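Local coordinates for O-methyltransferase family 2 (Planctopirus limnophila, PDB 5I2H), which probably transfers a methyl group from S-adenosyl-L-methionine to a hydroxyl oxygen of a small acceptor molecule, and binds the flavone apigenin, at residues I299-L308 / R328-I339; T30-H39 / A113-V123. All coordinates share one frame; numbering follows the deposited sequence.

Contact 1 of 2, residues I299-L308 / R328-I339; sequences IHDVLLNSDL and RAYSLEEYRGWI
Tyr335 lies against Ile299, Asp301 and Leu303, and can be followed outward from its CB. CG stands beside the backbone N, anti to the carbonyl carbon (chi1 -72°), which swings the ring out from the helix toward the strand. Ile299 CG2 sits over one face of the Tyr335 ring, 4.3 Å from its centroid, a CH-pi contact nearest CD1 and CE1. Tyr335 CD2 meets Leu303 CD2 at 3.8 Å, obliquely, and Val302 O lies near the ring plane at CE2. At the tip, Tyr335 OH is 3.3 Å from Asp301 CG, the two side chains crossing at about a right angle. OH donates to a water in the ring plane; that water donates hydrogen bonds to Asp301 OD1 and Val302 O and accepts one from Tyr330 N. Asp301 OD1 also pairs with His273 of the apigenin pocket. The methyltransferase domain has the Rossmann-like fold of its family, and here the end of strand 296-301 and the loop after it receive helix 332-341. Leu304 N bonds to Tyr330 O at 3.0 Å, and Ser331 and Glu334 form a capping box at the helix start. Arg328 NH1 and NH2 grip Glu334 OE1 and OE2 end-on, and Leu308 CD1 packs against both groups. Arg277 adds a salt bridge to OE2. A methionine in place of Arg328 would probably leave the Glu334 carboxylate without its two-pronged partner.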
loop_
_atom_site.group_PDB
_atom_site.type_symbol
_atom_site.label_atom_id
_atom_site.label_comp_id
_atom_site.label_asym_id
_atom_site.label_seq_id
_atom_site.Cartn_x
_atom_site.Cartn_y
_atom_site.Cartn_z
ATOM N N ILE A 299 -12.698 25.056 -8.004
ATOM C CA ILE A 299 -12.743 23.777 -7.292
ATOM C C ILE A 299 -11.354 23.175 -7.397
ATOM O O ILE A 299 -10.837 23.000 -8.509
ATOM C CB ILE A 299 -13.811 22.835 -7.885
ATOM C CG1 ILE A 299 -15.214 23.396 -7.613
ATOM C CG2 ILE A 299 -13.674 21.435 -7.310
ATOM C CD1 ILE A 299 -16.302 22.676 -8.418
ATOM N N HIS A 300 -10.734 22.876 -6.251
ATOM C CA HIS A 300 -9.393 22.298 -6.235
ATOM C C HIS A 300 -9.492 20.944 -5.554
ATOM O O HIS A 300 -9.822 20.872 -4.372
ATOM C CB HIS A 300 -8.406 23.221 -5.518
ATOM C CG HIS A 300 -6.991 22.731 -5.523
ATOM N ND1 HIS A 300 -6.258 22.609 -4.362
ATOM C CD2 HIS A 300 -6.170 22.335 -6.534
ATOM C CE1 HIS A 300 -5.044 22.157 -4.655
ATOM N NE2 HIS A 300 -4.966 21.985 -5.961
ATOM N N ASP A 301 -9.270 19.865 -6.303
ATOM C CA ASP A 301 -9.518 18.556 -5.721
ATOM C C ASP A 301 -8.786 17.523 -6.564
ATOM O O ASP A 301 -8.094 17.863 -7.538
ATOM C CB ASP A 301 -11.039 18.283 -5.623
ATOM C CG ASP A 301 -11.393 17.503 -4.373
ATOM O OD1 ASP A 301 -10.931 16.347 -4.273
ATOM O OD2 ASP A 301 -12.063 18.067 -3.478
ATOM N N VAL A 302 -8.883 16.268 -6.141
ATOM C CA VAL A 302 -8.324 15.185 -6.940
ATOM C C VAL A 302 -9.402 14.721 -7.915
ATOM O O VAL A 302 -10.582 15.088 -7.775
ATOM C CB VAL A 302 -7.817 14.027 -6.057
ATOM C CG1 VAL A 302 -6.639 14.502 -5.203
ATOM C CG2 VAL A 302 -8.983 13.432 -5.186
ATOM N N LEU A 303 -9.017 13.926 -8.910
ATOM C CA LEU A 303 -9.965 13.457 -9.921
ATOM C C LEU A 303 -9.842 11.960 -10.154
ATOM O O LEU A 303 -8.755 11.470 -10.482
ATOM C CB LEU A 303 -9.750 14.170 -11.248
ATOM C CG LEU A 303 -9.982 15.678 -11.217
ATOM C CD1 LEU A 303 -9.522 16.282 -12.585
ATOM C CD2 LEU A 303 -11.434 16.027 -10.894
ATOM N N LEU A 304 -10.960 11.246 -10.016
ATOM C CA LEU A 304 -11.097 9.939 -10.644
ATOM C C LEU A 304 -11.305 10.107 -12.140
ATOM O O LEU A 304 -11.782 11.159 -12.607
ATOM C CB LEU A 304 -12.285 9.168 -10.065
ATOM C CG LEU A 304 -12.103 8.675 -8.639
ATOM C CD1 LEU A 304 -13.407 8.164 -8.107
ATOM C CD2 LEU A 304 -11.033 7.548 -8.569
ATOM N N ASN A 305 -10.978 9.042 -12.896
ATOM C CA ASN A 305 -11.218 9.077 -14.335
ATOM C C ASN A 305 -12.728 9.003 -14.604
ATOM O O ASN A 305 -13.539 8.805 -13.690
ATOM C CB ASN A 305 -10.431 7.969 -15.052
ATOM C CG ASN A 305 -10.844 6.569 -14.641
ATOM O OD1 ASN A 305 -11.926 6.351 -14.106
ATOM N ND2 ASN A 305 -9.979 5.594 -14.934
ATOM N N SER A 306 -13.114 9.203 -15.869
ATOM C CA SER A 306 -14.527 9.423 -16.168
ATOM C C SER A 306 -15.391 8.183 -15.950
ATOM O O SER A 306 -16.594 8.318 -15.723
ATOM C CB SER A 306 -14.685 9.946 -17.598
ATOM O OG SER A 306 -14.197 8.995 -18.530
ATOM N N ASP A 307 -14.851 6.970 -15.977
ATOM C CA ASP A 307 -15.735 5.863 -15.639
ATOM C C ASP A 307 -15.448 5.311 -14.253
ATOM O O ASP A 307 -15.871 4.196 -13.931
ATOM C CB ASP A 307 -15.700 4.765 -16.702
ATOM C CG ASP A 307 -14.374 4.052 -16.774
ATOM O OD1 ASP A 307 -13.398 4.572 -16.194
ATOM O OD2 ASP A 307 -14.317 2.979 -17.437
ATOM N N LEU A 308 -14.784 6.098 -13.407
ATOM C CA LEU A 308 -14.571 5.738 -12.002
ATOM C C LEU A 308 -13.913 4.366 -11.857
ATOM O O LEU A 308 -14.298 3.548 -11.024
ATOM C CB LEU A 308 -15.877 5.803 -11.212
ATOM C CG LEU A 308 -16.731 7.057 -11.425
ATOM C CD1 LEU A 308 -18.000 6.962 -10.540
ATOM C CD2 LEU A 308 -15.911 8.319 -11.107
ATOM N N ARG A 328 -16.339 11.089 -1.115
ATOM C CA ARG A 328 -15.366 10.240 -1.786
ATOM C C ARG A 328 -14.699 11.113 -2.843
ATOM O O ARG A 328 -15.088 12.274 -3.039
ATOM C CB ARG A 328 -16.038 9.014 -2.416
ATOM C CG ARG A 328 -17.114 9.386 -3.493
ATOM C CD ARG A 328 -17.270 8.208 -4.510
ATOM N NE ARG A 328 -18.416 8.340 -5.409
ATOM C CZ ARG A 328 -18.368 8.789 -6.661
ATOM N NH1 ARG A 328 -17.202 9.156 -7.215
ATOM N NH2 ARG A 328 -19.499 8.894 -7.363
ATOM N N ALA A 329 -13.679 10.560 -3.521
ATOM C CA ALA A 329 -13.165 11.277 -4.688
ATOM C C ALA A 329 -14.199 11.223 -5.802
ATOM O O ALA A 329 -14.935 10.233 -5.942
ATOM C CB ALA A 329 -11.839 10.676 -5.172
ATOM N N TYR A 330 -14.243 12.296 -6.599
ATOM C CA TYR A 330 -15.172 12.431 -7.714
ATOM C C TYR A 330 -14.398 12.622 -9.023
ATOM O O TYR A 330 -13.210 12.961 -9.014
ATOM C CB TYR A 330 -16.148 13.614 -7.484
ATOM C CG TYR A 330 -17.083 13.374 -6.327
ATOM C CD1 TYR A 330 -18.089 12.401 -6.408
ATOM C CD2 TYR A 330 -16.979 14.111 -5.142
ATOM C CE1 TYR A 330 -18.976 12.175 -5.331
ATOM C CE2 TYR A 330 -17.848 13.897 -4.089
ATOM C CZ TYR A 330 -18.846 12.925 -4.184
ATOM O OH TYR A 330 -19.701 12.705 -3.124
ATOM N N SER A 331 -15.088 12.422 -10.161
ATOM C CA SER A 331 -14.491 12.625 -11.478
ATOM C C SER A 331 -14.746 14.054 -11.981
ATOM O O SER A 331 -15.598 14.775 -11.464
ATOM C CB SER A 331 -15.071 11.642 -12.503
ATOM O OG SER A 331 -16.464 11.928 -12.670
ATOM N N LEU A 332 -14.002 14.452 -13.028
ATOM C CA LEU A 332 -14.262 15.747 -13.649
ATOM C C LEU A 332 -15.692 15.811 -14.159
ATOM O O LEU A 332 -16.372 16.832 -13.989
ATOM C CB LEU A 332 -13.282 16.020 -14.790
ATOM C CG LEU A 332 -13.405 17.389 -15.516
ATOM C CD1 LEU A 332 -13.257 18.583 -14.584
ATOM C CD2 LEU A 332 -12.380 17.522 -16.622
ATOM N N GLU A 333 -16.189 14.699 -14.729
ATOM C CA GLU A 333 -17.557 14.674 -15.237
ATOM C C GLU A 333 -18.559 14.926 -14.110
ATOM O O GLU A 333 -19.534 15.676 -14.289
ATOM C CB GLU A 333 -17.806 13.337 -15.945
ATOM C CG GLU A 333 -19.222 13.070 -16.351
ATOM C CD GLU A 333 -19.348 11.715 -17.077
ATOM O OE1 GLU A 333 -18.473 11.383 -17.917
ATOM O OE2 GLU A 333 -20.306 10.967 -16.789
ATOM N N GLU A 334 -18.286 14.383 -12.912
ATOM C CA GLU A 334 -19.172 14.622 -11.769
ATOM C C GLU A 334 -19.130 16.087 -11.330
ATOM O O GLU A 334 -20.180 16.723 -11.168
ATOM C CB GLU A 334 -18.821 13.660 -10.628
ATOM C CG GLU A 334 -19.256 12.225 -11.004
ATOM C CD GLU A 334 -18.829 11.141 -10.013
ATOM O OE1 GLU A 334 -17.682 11.220 -9.499
ATOM O OE2 GLU A 334 -19.650 10.206 -9.787
ATOM N N TYR A 335 -17.935 16.658 -11.165
ATOM C CA TYR A 335 -17.851 18.095 -10.878
ATOM C C TYR A 335 -18.569 18.928 -11.950
ATOM O O TYR A 335 -19.327 19.855 -11.619
ATOM C CB TYR A 335 -16.397 18.534 -10.732
ATOM C CG TYR A 335 -15.787 18.030 -9.450
ATOM C CD1 TYR A 335 -16.271 18.488 -8.217
ATOM C CD2 TYR A 335 -14.766 17.085 -9.458
ATOM C CE1 TYR A 335 -15.771 18.016 -7.022
ATOM C CE2 TYR A 335 -14.208 16.615 -8.253
ATOM C CZ TYR A 335 -14.727 17.088 -7.037
ATOM O OH TYR A 335 -14.255 16.600 -5.853
ATOM N N ARG A 336 -18.392 18.579 -13.230
ATOM C CA ARG A 336 -19.027 19.362 -14.290
ATOM C C ARG A 336 -20.545 19.248 -14.244
ATOM O O ARG A 336 -21.248 20.211 -14.578
ATOM C CB ARG A 336 -18.485 18.943 -15.658
ATOM C CG ARG A 336 -17.070 19.430 -15.916
ATOM C CD ARG A 336 -16.707 19.348 -17.384
ATOM N NE ARG A 336 -17.590 20.235 -18.150
ATOM C CZ ARG A 336 -17.570 20.402 -19.466
ATOM N NH1 ARG A 336 -16.704 19.736 -20.219
ATOM N NH2 ARG A 336 -18.438 21.242 -20.026
ATOM N N GLY A 337 -21.062 18.131 -13.735
ATOM C CA GLY A 337 -22.497 18.021 -13.517
ATOM C C GLY A 337 -23.009 19.044 -12.521
ATOM O O GLY A 337 -24.002 19.728 -12.775
ATOM N N TRP A 338 -22.298 19.211 -11.397
ATOM C CA TRP A 338 -22.707 20.193 -10.398
ATOM C C TRP A 338 -22.517 21.611 -10.912
ATOM O O TRP A 338 -23.344 22.490 -10.639
ATOM C CB TRP A 338 -21.929 19.989 -9.097
ATOM C CG TRP A 338 -22.240 18.680 -8.467
ATOM C CD1 TRP A 338 -23.474 18.084 -8.385
ATOM C CD2 TRP A 338 -21.308 17.758 -7.889
ATOM N NE1 TRP A 338 -23.369 16.883 -7.763
ATOM C CE2 TRP A 338 -22.049 16.641 -7.462
ATOM C CE3 TRP A 338 -19.922 17.784 -7.662
ATOM C CZ2 TRP A 338 -21.459 15.549 -6.837
ATOM C CZ3 TRP A 338 -19.341 16.696 -7.062
ATOM C CH2 TRP A 338 -20.107 15.587 -6.647
ATOM N N ILE A 339 -21.420 21.848 -11.632
ATOM C CA ILE A 339 -21.154 23.149 -12.232
ATOM C C ILE A 339 -22.283 23.530 -13.176
ATOM O O ILE A 339 -22.834 24.644 -13.105
ATOM C CB ILE A 339 -19.786 23.118 -12.942
ATOM C CG1 ILE A 339 -18.667 23.056 -11.887
ATOM C CG2 ILE A 339 -19.605 24.344 -13.823
ATOM C CD1 ILE A 339 -17.355 22.587 -12.423
HETATM O O HOH W 1 -12.479 14.551 -5.864
HETATM O O HOH W 2 -12.084 12.893 -14.570
HETATM O O HOH W 3 -17.803 10.058 -14.070
#

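Contact 2 of 2, residues T30-H39 / A113-V123; sequences TELLAASVAH and AAQSAGTLALV. With EDO (1,2-ethanediol), chain D.
His39 reaches across to Ala114 with a nearly straight hydrogen bond, His39 NE2 to Ala114 O 2.7 Å, the N-H...O angle being 173°. The acceptor lies in the ring plane, and Val123 CG2 presses on one face of the His39 ring, 3.9 Å from its centroid, so the imidazole is held both at an edge and over a face. With CG anti to the carbonyl carbon (chi1 -67°), the ring points toward Ala114. Packing is close beside it: Ala38 CB and Ala114 CB are only 3.5 Å apart, and Val123 CG2 is also 3.6 Å from Ala35 CB. Thr119 enters as a knob among Glu31, Ala34, Ala35 and His39. Its CG2 meets Ala34 CB, while OG1 donates to Ala113 O and so ties the helix back to the preceding turn. Equally tight is Glu31 over Gly118, with Glu31 OE2 3.4 Å from Gly118 CA, where a CB would clash. This is a helix-helix crossing: the axes of 30-39 and 117-123 pass 8.6 Å apart at 66°, joining helix 26-39 of the dimerisation domain to helix 117-128, consistent with the alanines, and Gly118 under Glu31, letting the backbones come near. Thr30 bonds through OG1 to Phe24 of the second subunit. The looser side is the rim, where Gln115 NE2 and Leu120 CD2 lie obliquely at the His39 ring. Elsewhere at the edge a water donates to Glu31 OE1 and Gly118 O, Asn27 of the same chain holds OE2, and Ala117 N donates to an ethanediol, probably from the crystallisation liquor.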
loop_
_atom_site.group_PDB
_atom_site.type_symbol
_atom_site.label_atom_id
_atom_site.label_comp_id
_atom_site.label_asym_id
_atom_site.label_seq_id
_atom_site.Cartn_x
_atom_site.Cartn_y
_atom_site.Cartn_z
ATOM N N THR A 30 -4.668 -3.241 1.100
ATOM C CA THR A 30 -4.788 -4.456 1.908
ATOM C C THR A 30 -6.204 -4.613 2.447
ATOM O O THR A 30 -6.807 -5.688 2.361
ATOM C CB THR A 30 -3.811 -4.378 3.080
ATOM O OG1 THR A 30 -2.517 -4.093 2.567
ATOM C CG2 THR A 30 -3.813 -5.681 3.902
ATOM N N GLU A 31 -6.739 -3.542 3.024
ATOM C CA GLU A 31 -8.054 -3.614 3.654
ATOM C C GLU A 31 -9.162 -3.874 2.637
ATOM O O GLU A 31 -10.081 -4.660 2.904
ATOM C CB GLU A 31 -8.317 -2.327 4.423
ATOM C CG GLU A 31 -7.403 -2.227 5.654
ATOM C CD GLU A 31 -7.246 -0.775 6.162
ATOM O OE1 GLU A 31 -7.984 0.123 5.703
ATOM O OE2 GLU A 31 -6.396 -0.532 7.036
ATOM N N LEU A 32 -9.115 -3.231 1.473
ATOM C CA LEU A 32 -10.178 -3.481 0.503
ATOM C C LEU A 32 -10.100 -4.910 -0.036
ATOM O O LEU A 32 -11.133 -5.549 -0.273
ATOM C CB LEU A 32 -10.124 -2.474 -0.640
ATOM C CG LEU A 32 -11.313 -2.616 -1.633
ATOM C CD1 LEU A 32 -12.664 -2.384 -0.973
ATOM C CD2 LEU A 32 -11.190 -1.643 -2.755
ATOM N N LEU A 33 -8.881 -5.431 -0.222
ATOM C CA LEU A 33 -8.722 -6.828 -0.647
ATOM C C LEU A 33 -9.311 -7.774 0.385
ATOM O O LEU A 33 -10.115 -8.660 0.045
ATOM C CB LEU A 33 -7.237 -7.159 -0.896
ATOM C CG LEU A 33 -6.732 -6.634 -2.235
ATOM C CD1 LEU A 33 -5.200 -6.689 -2.241
ATOM C CD2 LEU A 33 -7.336 -7.406 -3.418
ATOM N N ALA A 34 -8.925 -7.600 1.660
ATOM C CA ALA A 34 -9.423 -8.493 2.709
ATOM C C ALA A 34 -10.928 -8.339 2.900
ATOM O O ALA A 34 -11.638 -9.338 3.093
ATOM C CB ALA A 34 -8.669 -8.248 4.029
ATOM N N ALA A 35 -11.436 -7.100 2.886
ATOM C CA ALA A 35 -12.887 -6.893 2.993
ATOM C C ALA A 35 -13.618 -7.590 1.850
ATOM O O ALA A 35 -14.656 -8.233 2.058
ATOM C CB ALA A 35 -13.210 -5.392 2.992
ATOM N N SER A 36 -13.088 -7.476 0.631
ATOM C CA SER A 36 -13.806 -7.977 -0.540
ATOM C C SER A 36 -13.761 -9.494 -0.620
ATOM O O SER A 36 -14.756 -10.129 -1.015
ATOM C CB SER A 36 -13.211 -7.367 -1.797
ATOM O OG SER A 36 -13.359 -5.971 -1.727
ATOM N N VAL A 37 -12.623 -10.097 -0.265
ATOM C CA VAL A 37 -12.514 -11.556 -0.307
ATOM C C VAL A 37 -13.243 -12.189 0.867
ATOM O O VAL A 37 -14.069 -13.108 0.694
ATOM C CB VAL A 37 -11.027 -11.979 -0.310
ATOM C CG1 VAL A 37 -10.876 -13.510 -0.079
ATOM C CG2 VAL A 37 -10.345 -11.540 -1.576
ATOM N N ALA A 38 -12.925 -11.739 2.090
ATOM C CA ALA A 38 -13.290 -12.519 3.271
ATOM C C ALA A 38 -14.607 -12.109 3.908
ATOM O O ALA A 38 -15.206 -12.924 4.622
ATOM C CB ALA A 38 -12.184 -12.440 4.323
ATOM N N HIS A 39 -15.072 -10.883 3.698
ATOM C CA HIS A 39 -16.315 -10.429 4.324
ATOM C C HIS A 39 -17.466 -10.255 3.352
ATOM O O HIS A 39 -18.610 -10.604 3.686
ATOM C CB HIS A 39 -16.091 -9.097 5.049
ATOM C CG HIS A 39 -15.189 -9.205 6.234
ATOM N ND1 HIS A 39 -15.665 -9.451 7.501
ATOM C CD2 HIS A 39 -13.839 -9.142 6.343
ATOM C CE1 HIS A 39 -14.649 -9.502 8.348
ATOM N NE2 HIS A 39 -13.530 -9.330 7.667
ATOM N N ALA A 113 -5.664 -11.347 6.579
ATOM C CA ALA A 113 -5.883 -9.997 7.073
ATOM C C ALA A 113 -7.343 -9.722 7.391
ATOM O O ALA A 113 -7.689 -8.569 7.670
ATOM C CB ALA A 113 -5.374 -8.970 6.053
ATOM N N ALA A 114 -8.206 -10.748 7.359
ATOM C CA ALA A 114 -9.651 -10.507 7.454
ATOM C C ALA A 114 -10.054 -9.910 8.798
ATOM O O ALA A 114 -11.094 -9.253 8.906
ATOM C CB ALA A 114 -10.418 -11.813 7.235
ATOM N N GLN A 115 -9.279 -10.163 9.838
ATOM C CA GLN A 115 -9.647 -9.744 11.177
ATOM C C GLN A 115 -8.746 -8.647 11.701
ATOM O O GLN A 115 -8.797 -8.337 12.896
ATOM C CB GLN A 115 -9.631 -10.945 12.117
ATOM C CG GLN A 115 -10.620 -12.022 11.669
ATOM C CD GLN A 115 -12.050 -11.542 11.797
ATOM O OE1 GLN A 115 -12.410 -10.947 12.801
ATOM N NE2 GLN A 115 -12.850 -11.747 10.767
ATOM N N SER A 116 -7.916 -8.054 10.842
ATOM C CA SER A 116 -7.130 -6.915 11.281
ATOM C C SER A 116 -8.064 -5.755 11.627
ATOM O O SER A 116 -9.165 -5.623 11.079
ATOM C CB SER A 116 -6.135 -6.490 10.207
ATOM O OG SER A 116 -6.798 -5.734 9.194
ATOM N N ALA A 117 -7.625 -4.922 12.566
ATOM C CA ALA A 117 -8.444 -3.779 12.964
ATOM C C ALA A 117 -8.771 -2.896 11.760
ATOM O O ALA A 117 -9.904 -2.413 11.621
ATOM C CB ALA A 117 -7.729 -2.975 14.055
ATOM N N GLY A 118 -7.799 -2.697 10.865
ATOM C CA GLY A 118 -8.053 -1.898 9.677
ATOM C C GLY A 118 -9.106 -2.505 8.762
ATOM O O GLY A 118 -9.991 -1.801 8.264
ATOM N N THR A 119 -9.021 -3.812 8.511
ATOM C CA THR A 119 -10.017 -4.440 7.657
ATOM C C THR A 119 -11.398 -4.361 8.294
ATOM O O THR A 119 -12.373 -3.991 7.634
ATOM C CB THR A 119 -9.643 -5.895 7.387
ATOM O OG1 THR A 119 -8.390 -5.905 6.702
ATOM C CG2 THR A 119 -10.706 -6.547 6.509
ATOM N N LEU A 120 -11.500 -4.730 9.582
ATOM C CA LEU A 120 -12.793 -4.672 10.259
ATOM C C LEU A 120 -13.383 -3.264 10.242
ATOM O O LEU A 120 -14.599 -3.104 10.069
ATOM C CB LEU A 120 -12.655 -5.165 11.702
ATOM C CG LEU A 120 -12.261 -6.639 11.792
ATOM C CD1 LEU A 120 -12.032 -7.021 13.250
ATOM C CD2 LEU A 120 -13.394 -7.483 11.152
ATOM N N ALA A 121 -12.542 -2.233 10.437
ATOM C CA ALA A 121 -13.030 -0.857 10.396
ATOM C C ALA A 121 -13.595 -0.529 9.025
ATOM O O ALA A 121 -14.651 0.111 8.908
ATOM C CB ALA A 121 -11.908 0.117 10.758
ATOM N N LEU A 122 -12.895 -0.943 7.965
ATOM C CA LEU A 122 -13.381 -0.615 6.635
ATOM C C LEU A 122 -14.671 -1.359 6.343
ATOM O O LEU A 122 -15.591 -0.782 5.749
ATOM C CB LEU A 122 -12.312 -0.913 5.583
ATOM C CG LEU A 122 -12.766 -0.708 4.131
ATOM C CD1 LEU A 122 -13.055 0.748 3.857
ATOM C CD2 LEU A 122 -11.724 -1.241 3.120
ATOM N N VAL A 123 -14.772 -2.626 6.783
ATOM C CA VAL A 123 -16.010 -3.385 6.593
ATOM C C VAL A 123 -17.164 -2.700 7.301
ATOM O O VAL A 123 -18.260 -2.558 6.745
ATOM C CB VAL A 123 -15.854 -4.840 7.068
ATOM C CG1 VAL A 123 -17.219 -5.547 7.060
ATOM C CG2 VAL A 123 -14.890 -5.592 6.125
HETATM C C1 EDO D . -4.359 -4.622 13.941
HETATM O O1 EDO D . -5.319 -5.677 13.890
HETATM C C2 EDO D . -3.125 -4.916 13.111
HETATM O O2 EDO D . -3.450 -4.635 11.738
HETATM O O HOH W 4 -9.678 0.891 7.501
#

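How the contacts relate
The two contacts show how the place of an interface in a fold is matched by its chemistry. Contact 1 lies in the methyltransferase domain, its centre about 9 Å from that of the chain, and is largely buried; contact 2, its centre about 23 Å from that of the chain, is partly buried and borders the second subunit. They share no secondary-structure element, and their nearest atoms are about 10 Å apart, yet helix 312-324 touches side chains of both. Each has one direct hydrogen bond between segments. In contact 1 it is backbone to backbone, beside three waters and an Arg328-Glu334 pair inside one segment; in contact 2 a histidine side chain meets a carbonyl, with one bridging water.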